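Local coordinates for protein sulfatase (Bacteroides fragilis CAG:558, PDB 6USS) that probably hydrolyses aryl sulfate esters as a calcium-dependent sulfatase of a gut bacterium, at residues 42-47 with 319-324; 315-320 with 361-366. The protein carries 1 engineered substitution. All coordinates share one frame; numbering follows the deposited sequence.

Interaction 1: residues 42-47 with 319-324. With CA (calcium ion), chain C.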
ATOM      1  N   ASP A  42      15.724  -7.945 -15.872  1.00 20.67           N
ATOM      2  CA  ASP A  42      14.822  -8.040 -17.014  1.00 21.37           C
ATOM      3  C   ASP A  42      15.570  -8.450 -18.284  1.00 19.23           C
ATOM      4  O   ASP A  42      16.605  -7.865 -18.616  1.00 17.61           O
ATOM      5  CB  ASP A  42      14.119  -6.705 -17.246  1.00 19.24           C
ATOM      6  CG  ASP A  42      12.930  -6.846 -18.138  1.00 23.43           C
ATOM      7  OD1 ASP A  42      12.350  -7.954 -18.133  1.00 25.38           O
ATOM      8  OD2 ASP A  42      12.571  -5.872 -18.840  1.00 24.48           O
ATOM      9  N   ASP A  43      15.031  -9.439 -19.003  1.00 19.28           N
ATOM     10  CA  ASP A  43      15.556  -9.834 -20.314  1.00 19.72           C
ATOM     11  C   ASP A  43      17.035 -10.215 -20.267  1.00 17.22           C
ATOM     12  O   ASP A  43      17.757 -10.039 -21.252  1.00 17.85           O
ATOM     13  CB  ASP A  43      15.353  -8.728 -21.364  1.00 22.79           C
ATOM     14  CG  ASP A  43      13.887  -8.446 -21.658  1.00 21.91           C
ATOM     15  OD1 ASP A  43      13.044  -9.252 -21.207  1.00 20.41           O
ATOM     16  OD2 ASP A  43      13.588  -7.425 -22.335  1.00 15.21           O
ATOM     17  N   MET A  44      17.509 -10.731 -19.136  1.00 17.28           N
ATOM     18  CA  MET A  44      18.898 -11.151 -19.004  1.00 18.04           C
ATOM     19  C   MET A  44      19.042 -12.622 -19.414  1.00 23.41           C
ATOM     20  O   MET A  44      18.307 -13.484 -18.924  1.00 25.67           O
ATOM     21  CB  MET A  44      19.378 -10.926 -17.567  1.00 17.07           C
ATOM     22  CG  MET A  44      20.794 -11.415 -17.274  1.00 18.36           C
ATOM     23  SD  MET A  44      21.289 -11.284 -15.541  1.00 18.40           S
ATOM     24  CE  MET A  44      22.947 -11.978 -15.597  1.00 15.84           C
ATOM     25  N   GLY A  45      20.004 -12.912 -20.321  1.00 18.03           N
ATOM     26  CA  GLY A  45      20.189 -14.267 -20.803  1.00 18.52           C
ATOM     27  C   GLY A  45      21.045 -15.153 -19.883  1.00 21.30           C
ATOM     28  O   GLY A  45      21.782 -14.688 -19.013  1.00 19.81           O
ATOM     29  N   TRP A  46      20.942 -16.466 -20.117  1.00 20.31           N
ATOM     30  CA  TRP A  46      21.747 -17.449 -19.397  1.00 18.98           C
ATOM     31  C   TRP A  46      23.243 -17.167 -19.444  1.00 22.90           C
ATOM     32  O   TRP A  46      23.989 -17.691 -18.602  1.00 19.85           O
ATOM     33  CB  TRP A  46      21.511 -18.828 -19.989  1.00 17.32           C
ATOM     34  CG  TRP A  46      21.802 -19.991 -19.079  1.00 19.51           C
ATOM     35  CD1 TRP A  46      21.318 -20.192 -17.814  1.00 16.87           C
ATOM     36  CD2 TRP A  46      22.596 -21.149 -19.394  1.00 18.42           C
ATOM     37  NE1 TRP A  46      21.769 -21.399 -17.323  1.00 19.67           N
ATOM     38  CE2 TRP A  46      22.565 -21.998 -18.265  1.00 17.02           C
ATOM     39  CE3 TRP A  46      23.344 -21.536 -20.510  1.00 17.52           C
ATOM     40  CZ2 TRP A  46      23.245 -23.221 -18.225  1.00 18.30           C
ATOM     41  CZ3 TRP A  46      24.023 -22.753 -20.470  1.00 18.80           C
ATOM     42  CH2 TRP A  46      23.958 -23.585 -19.335  1.00 18.12           C
ATOM     43  N   GLN A  47      23.714 -16.389 -20.418  1.00 19.32           N
ATOM     44  CA  GLN A  47      25.142 -16.154 -20.579  1.00 18.25           C
ATOM     45  C   GLN A  47      25.496 -14.674 -20.533  1.00 19.75           C
ATOM     46  O   GLN A  47      26.606 -14.305 -20.939  1.00 23.70           O
ATOM     47  CB  GLN A  47      25.627 -16.773 -21.893  1.00 21.21           C
ATOM     48  CG  GLN A  47      25.611 -18.305 -21.914  1.00 17.57           C
ATOM     49  CD  GLN A  47      26.849 -18.898 -21.273  1.00 20.97           C
ATOM     50  OE1 GLN A  47      27.874 -18.232 -21.178  1.00 19.23           O
ATOM     51  NE2 GLN A  47      26.768 -20.162 -20.851  1.00 21.93           N
ATOM     52  N   PHE A 319      18.857 -14.364  -6.812  1.00 19.82           N
ATOM     53  CA  PHE A 319      19.129 -13.738  -8.094  1.00 17.53           C
ATOM     54  C   PHE A 319      18.375 -14.494  -9.175  1.00 20.52           C
ATOM     55  O   PHE A 319      18.421 -15.733  -9.217  1.00 15.97           O
ATOM     56  CB  PHE A 319      20.627 -13.745  -8.398  1.00 15.59           C
ATOM     57  CG  PHE A 319      21.000 -12.952  -9.604  1.00 16.45           C
ATOM     58  CD1 PHE A 319      20.879 -13.497 -10.877  1.00 17.53           C
ATOM     59  CD2 PHE A 319      21.499 -11.671  -9.473  1.00 15.82           C
ATOM     60  CE1 PHE A 319      21.239 -12.767 -11.995  1.00 18.42           C
ATOM     61  CE2 PHE A 319      21.855 -10.930 -10.592  1.00 17.23           C
ATOM     62  CZ  PHE A 319      21.725 -11.481 -11.854  1.00 17.92           C
ATOM     63  N   MET A 320      17.705 -13.749 -10.057  1.00 19.20           N
ATOM     64  CA  MET A 320      16.903 -14.380 -11.091  1.00 16.45           C
ATOM     65  C   MET A 320      16.760 -13.420 -12.266  1.00 20.13           C
ATOM     66  O   MET A 320      16.973 -12.213 -12.138  1.00 19.41           O
ATOM     67  CB  MET A 320      15.540 -14.793 -10.528  1.00 15.75           C
ATOM     68  CG  MET A 320      14.637 -15.518 -11.506  1.00 16.85           C
ATOM     69  SD  MET A 320      15.442 -16.957 -12.209  1.00 23.35           S
ATOM     70  CE  MET A 320      14.022 -17.829 -12.881  1.00 16.61           C
ATOM     71  N   SER A 321      16.420 -13.979 -13.422  1.00 16.95           N
ATOM     72  CA  SER A 321      16.039 -13.195 -14.583  1.00 18.66           C
ATOM     73  C   SER A 321      14.704 -13.710 -15.103  1.00 17.78           C
ATOM     74  O   SER A 321      14.358 -14.879 -14.924  1.00 15.25           O
ATOM     75  CB  SER A 321      17.102 -13.255 -15.688  1.00 20.60           C
ATOM     76  OG  SER A 321      16.649 -12.554 -16.835  1.00 23.25           O
ATOM     77  N   ASP A 322      13.962 -12.835 -15.779  1.00 18.64           N
ATOM     78  CA  ASP A 322      12.585 -13.158 -16.128  1.00 19.96           C
ATOM     79  C   ASP A 322      12.416 -13.803 -17.501  1.00 16.01           C
ATOM     80  O   ASP A 322      11.346 -14.359 -17.755  1.00 16.99           O
ATOM     81  CB  ASP A 322      11.708 -11.903 -16.047  1.00 18.16           C
ATOM     82  CG  ASP A 322      11.897 -10.985 -17.233  1.00 25.66           C
ATOM     83  OD1 ASP A 322      13.015 -10.951 -17.802  1.00 22.54           O
ATOM     84  OD2 ASP A 322      10.913 -10.320 -17.615  1.00 19.88           O
ATOM     85  N   ASN A 323      13.402 -13.719 -18.394  1.00 16.42           N
ATOM     86  CA  ASN A 323      13.365 -14.441 -19.672  1.00 20.89           C
ATOM     87  C   ASN A 323      14.716 -14.276 -20.364  1.00 20.03           C
ATOM     88  O   ASN A 323      15.618 -13.600 -19.857  1.00 18.96           O
ATOM     89  CB  ASN A 323      12.220 -13.986 -20.587  1.00 16.45           C
ATOM     90  CG  ASN A 323      12.234 -12.497 -20.854  1.00 21.76           C
ATOM     91  OD1 ASN A 323      13.158 -11.979 -21.497  1.00 23.11           O
ATOM     92  ND2 ASN A 323      11.204 -11.796 -20.376  1.00 16.09           N
ATOM     93  N   GLY A 324      14.853 -14.918 -21.535  1.00 18.89           N
ATOM     94  CA  GLY A 324      16.119 -14.903 -22.247  1.00 18.10           C
ATOM     95  C   GLY A 324      16.468 -13.544 -22.834  1.00 19.74           C
ATOM     96  O   GLY A 324      15.632 -12.654 -23.000  1.00 20.94           O
TER
HETATM   97 CA    CA C 601      11.427  -9.451 -19.610  1.00 22.43          CA

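Interaction 2: residues 315-320 with 361-366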
ATOM      1  N   THR A 315      19.736 -12.806   5.924  1.00 21.24           N
ATOM      2  CA  THR A 315      19.057 -12.366   4.712  1.00 17.62           C
ATOM      3  C   THR A 315      19.282 -13.367   3.596  1.00 15.12           C
ATOM      4  O   THR A 315      20.421 -13.752   3.322  1.00 20.71           O
ATOM      5  CB  THR A 315      19.542 -10.988   4.257  1.00 21.01           C
ATOM      6  OG1 THR A 315      19.192  -9.996   5.236  1.00 19.08           O
ATOM      7  CG2 THR A 315      18.910 -10.632   2.923  1.00 16.96           C
ATOM      8  N   ILE A 316      18.200 -13.774   2.954  1.00 15.33           N
ATOM      9  CA  ILE A 316      18.253 -14.621   1.773  1.00 14.98           C
ATOM     10  C   ILE A 316      18.283 -13.733   0.534  1.00 18.10           C
ATOM     11  O   ILE A 316      17.460 -12.820   0.387  1.00 19.17           O
ATOM     12  CB  ILE A 316      17.051 -15.576   1.734  1.00 17.08           C
ATOM     13  CG1 ILE A 316      17.070 -16.533   2.914  1.00 19.65           C
ATOM     14  CG2 ILE A 316      17.035 -16.369   0.455  1.00 18.21           C
ATOM     15  CD1 ILE A 316      15.836 -17.431   2.963  1.00 20.89           C
ATOM     16  N   VAL A 317      19.226 -13.999  -0.359  1.00 13.77           N
ATOM     17  CA  VAL A 317      19.350 -13.283  -1.617  1.00 15.01           C
ATOM     18  C   VAL A 317      19.061 -14.270  -2.736  1.00 17.82           C
ATOM     19  O   VAL A 317      19.721 -15.313  -2.847  1.00 15.64           O
ATOM     20  CB  VAL A 317      20.743 -12.653  -1.772  1.00 17.87           C
ATOM     21  CG1 VAL A 317      20.861 -11.942  -3.116  1.00 11.85           C
ATOM     22  CG2 VAL A 317      21.043 -11.713  -0.615  1.00 12.28           C
ATOM     23  N   ILE A 318      18.060 -13.959  -3.555  1.00 22.62           N
ATOM     24  CA  ILE A 318      17.730 -14.767  -4.719  1.00 16.03           C
ATOM     25  C   ILE A 318      17.950 -13.917  -5.955  1.00 17.20           C
ATOM     26  O   ILE A 318      17.301 -12.878  -6.129  1.00 16.68           O
ATOM     27  CB  ILE A 318      16.292 -15.300  -4.682  1.00 17.26           C
ATOM     28  CG1 ILE A 318      15.982 -16.002  -3.358  1.00 17.92           C
ATOM     29  CG2 ILE A 318      16.106 -16.277  -5.819  1.00 15.87           C
ATOM     30  CD1 ILE A 318      14.502 -16.304  -3.152  1.00 10.87           C
ATOM     31  N   PHE A 319      18.857 -14.364  -6.812  1.00 19.82           N
ATOM     32  CA  PHE A 319      19.129 -13.738  -8.094  1.00 17.53           C
ATOM     33  C   PHE A 319      18.375 -14.494  -9.175  1.00 20.52           C
ATOM     34  O   PHE A 319      18.421 -15.733  -9.217  1.00 15.97           O
ATOM     35  CB  PHE A 319      20.627 -13.745  -8.398  1.00 15.59           C
ATOM     36  CG  PHE A 319      21.000 -12.952  -9.604  1.00 16.45           C
ATOM     37  CD1 PHE A 319      20.879 -13.497 -10.877  1.00 17.53           C
ATOM     38  CD2 PHE A 319      21.499 -11.671  -9.473  1.00 15.82           C
ATOM     39  CE1 PHE A 319      21.239 -12.767 -11.995  1.00 18.42           C
ATOM     40  CE2 PHE A 319      21.855 -10.930 -10.592  1.00 17.23           C
ATOM     41  CZ  PHE A 319      21.725 -11.481 -11.854  1.00 17.92           C
ATOM     42  N   MET A 320      17.705 -13.749 -10.057  1.00 19.20           N
ATOM     43  CA  MET A 320      16.903 -14.380 -11.091  1.00 16.45           C
ATOM     44  C   MET A 320      16.760 -13.420 -12.266  1.00 20.13           C
ATOM     45  O   MET A 320      16.973 -12.213 -12.138  1.00 19.41           O
ATOM     46  CB  MET A 320      15.540 -14.793 -10.528  1.00 15.75           C
ATOM     47  CG  MET A 320      14.637 -15.518 -11.506  1.00 16.85           C
ATOM     48  SD  MET A 320      15.442 -16.957 -12.209  1.00 23.35           S
ATOM     49  CE  MET A 320      14.022 -17.829 -12.881  1.00 16.61           C
ATOM     50  N   ILE A 361      20.668 -17.729  -8.663  1.00 16.75           N
ATOM     51  CA  ILE A 361      21.605 -17.898  -7.558  1.00 17.75           C
ATOM     52  C   ILE A 361      20.843 -17.715  -6.255  1.00 17.95           C
ATOM     53  O   ILE A 361      19.963 -16.852  -6.154  1.00 17.57           O
ATOM     54  CB  ILE A 361      22.774 -16.893  -7.631  1.00 14.90           C
ATOM     55  CG1 ILE A 361      23.404 -16.865  -9.029  1.00 16.11           C
ATOM     56  CG2 ILE A 361      23.812 -17.228  -6.595  1.00 15.49           C
ATOM     57  CD1 ILE A 361      24.549 -15.866  -9.150  1.00 13.37           C
ATOM     58  N   VAL A 362      21.175 -18.515  -5.249  1.00 14.54           N
ATOM     59  CA  VAL A 362      20.579 -18.330  -3.936  1.00 15.98           C
ATOM     60  C   VAL A 362      21.679 -18.355  -2.889  1.00 20.76           C
ATOM     61  O   VAL A 362      22.454 -19.320  -2.811  1.00 19.49           O
ATOM     62  CB  VAL A 362      19.508 -19.384  -3.627  1.00 14.54           C
ATOM     63  CG1 VAL A 362      19.126 -19.322  -2.156  1.00 11.59           C
ATOM     64  CG2 VAL A 362      18.289 -19.189  -4.525  1.00 12.49           C
ATOM     65  N   ARG A 363      21.761 -17.285  -2.108  1.00 19.55           N
ATOM     66  CA  ARG A 363      22.550 -17.255  -0.891  1.00 16.84           C
ATOM     67  C   ARG A 363      21.570 -17.354   0.258  1.00 22.88           C
ATOM     68  O   ARG A 363      20.502 -16.739   0.224  1.00 20.56           O
ATOM     69  CB  ARG A 363      23.388 -15.977  -0.775  1.00 18.27           C
ATOM     70  CG  ARG A 363      24.355 -15.966   0.422  1.00 21.67           C
ATOM     71  CD  ARG A 363      25.306 -14.762   0.395  1.00 23.56           C
ATOM     72  NE  ARG A 363      24.661 -13.508   0.784  1.00 25.62           N
ATOM     73  CZ  ARG A 363      25.201 -12.296   0.625  1.00 30.19           C
ATOM     74  NH1 ARG A 363      26.408 -12.162   0.084  1.00 24.47           N
ATOM     75  NH2 ARG A 363      24.535 -11.211   1.015  1.00 24.55           N
ATOM     76  N   TRP A 364      21.912 -18.162   1.243  1.00 26.20           N
ATOM     77  CA  TRP A 364      21.092 -18.414   2.420  1.00 22.68           C
ATOM     78  C   TRP A 364      22.056 -18.899   3.498  1.00 24.15           C
ATOM     79  O   TRP A 364      22.220 -20.115   3.690  1.00 22.99           O
ATOM     80  CB  TRP A 364      20.007 -19.444   2.096  1.00 20.84           C
ATOM     81  CG  TRP A 364      18.975 -19.654   3.169  1.00 21.74           C
ATOM     82  CD1 TRP A 364      18.943 -19.082   4.406  1.00 20.44           C
ATOM     83  CD2 TRP A 364      17.822 -20.501   3.089  1.00 19.29           C
ATOM     84  NE1 TRP A 364      17.835 -19.516   5.103  1.00 17.72           N
ATOM     85  CE2 TRP A 364      17.133 -20.390   4.316  1.00 20.61           C
ATOM     86  CE3 TRP A 364      17.298 -21.335   2.096  1.00 21.62           C
ATOM     87  CZ2 TRP A 364      15.959 -21.090   4.580  1.00 13.51           C
ATOM     88  CZ3 TRP A 364      16.123 -22.021   2.355  1.00 21.90           C
ATOM     89  CH2 TRP A 364      15.466 -21.893   3.591  1.00 16.76           C
ATOM     90  N   PRO A 365      22.747 -17.983   4.176  1.00 24.89           N
ATOM     91  CA  PRO A 365      23.848 -18.386   5.069  1.00 21.56           C
ATOM     92  C   PRO A 365      23.368 -19.293   6.196  1.00 19.34           C
ATOM     93  O   PRO A 365      22.345 -19.035   6.837  1.00 18.14           O
ATOM     94  CB  PRO A 365      24.380 -17.048   5.599  1.00 19.19           C
ATOM     95  CG  PRO A 365      23.881 -16.007   4.618  1.00 21.72           C
ATOM     96  CD  PRO A 365      22.570 -16.519   4.119  1.00 22.15           C
ATOM     97  N   GLY A 366      24.113 -20.374   6.423  1.00 23.71           N
ATOM     98  CA  GLY A 366      23.759 -21.370   7.408  1.00 22.99           C
ATOM     99  C   GLY A 366      22.885 -22.506   6.906  1.00 25.47           C
ATOM    100  O   GLY A 366      22.782 -23.544   7.582  1.00 25.16           O
TER

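Interaction 1: residues 42-47 with 319-324
Phe319 meets Met44 at the edge of its ring: Met44 SD is 3.7 Å from Phe319 CZ and lies 82° off the ring normal, a Met-aromatic contact made near the ring plane. With Met44 CG anti to its backbone N and the chain extended beyond it, the thioether reaches straight out to that edge, and the two side chains cross at about a right angle. Ser321 follows, its CB directed at 42-47. Its hydroxyl donates to Met44 O, with OG 2.8 Å from that oxygen, in the carbonyl plane and on a lone pair, while Met44 CB packs against the same OG.

Asp322 does double duty. Its OD1 accepts the backbone N-H of Asp43 (N to OD1 2.8 Å, 171° at the hydrogen) on the syn side, and its carboxylate also grips the calcium, by OD2 at 2.2 Å and more loosely by OD1 at 2.8 Å. Asp42 OD1 and Asp43 OD1 join the shell, each 2.3 Å from the calcium. The carboxylates of Asp42 and Asp322 are turned 59° apart, and Asp42 OD1 and Asp322 OD2 come within 2.8 Å of each other, two acceptors drawn together by the calcium both bind. Asn323 also belongs to the site, its side chain lying alongside that of Asp43 and pointing the same way. Cys88, an engineered residue, completes the set of metal-binding residues. Outer oxygens of the first two aspartates form salt bridges, Asp42 with Lys165 and Asp43 with Lys348.

Such an acidic calcium site is characteristic of the sulfatase active centre. It is assembled where strands 35-41 and 315-321, parallel neighbours in the large sheet, run out into loops; helix 67-74 packs against Met44 and Phe319 through Met69, and Arg92 of helix 88-97 bonds to Asp42 and Asp322.

Interaction 2: residues 315-320 with 361-366
Ile316 lays its CD1 methyl over the face of the Trp364 indole, 3.5 Å from the centroid of the five-membered ring and 9° off its normal, a CH-pi contact. Ile316 CG1, anti to the carbonyl carbon (chi1 -63°), brings the chain alongside the indole, and Ile316 CG1 itself sits 3.5 Å from Trp364 CD1. On the same side of the sheet the Ile318 and Val362 branches fill the next hollow, CG2 to CG2 at 3.9 Å, side by side in a non-hydrogen-bonded pair.

The other face carries Val317 with Arg363 and Phe319 with Ile361, both hydrogen-bonded pairs. Val317 CG2 bumps against the guanidinium at Arg363 NH2, whose partner nitrogen NH1 bonds to Gln75, while Phe319 and Ile361 meet at their CB atoms. The ladder is regular: the axes of strands 315-320 and 361-363 approach to 4.7 Å, their directions 174° apart, almost exactly antiparallel, with Phe319 N to Ile361 O at 2.8 Å as one of four backbone bonds.

This antiparallel pair lies within the large mixed sheet, sandwiched between helices. Helix 383-390 covers Ile316 and Ile318 with Met390; Leu72 of helix 67-74 and Leu306 of helix 283-308 cover Val317 and Arg363 on the opposite face.

How the interactions relate
From the N terminus, strand 35-41 ends in the 42-47 loop, and the chain then travels through helices and strands for 271 residues before interaction 1 brings it back at 319-324, closing a very long loop. Interaction 2 closes a shorter one: 40 residues separate 315-320 from 361-366. The two loops overlap in sequence rather than enclose one another, since strand 315-321 serves both, with Phe319 and Met320 common to them. That strand borders 35-41 in parallel and 357-363 antiparallel, so one central strand links the calcium site at its C-terminal end to the antiparallel part of the sheet. The contact centres lie about 17 Å apart.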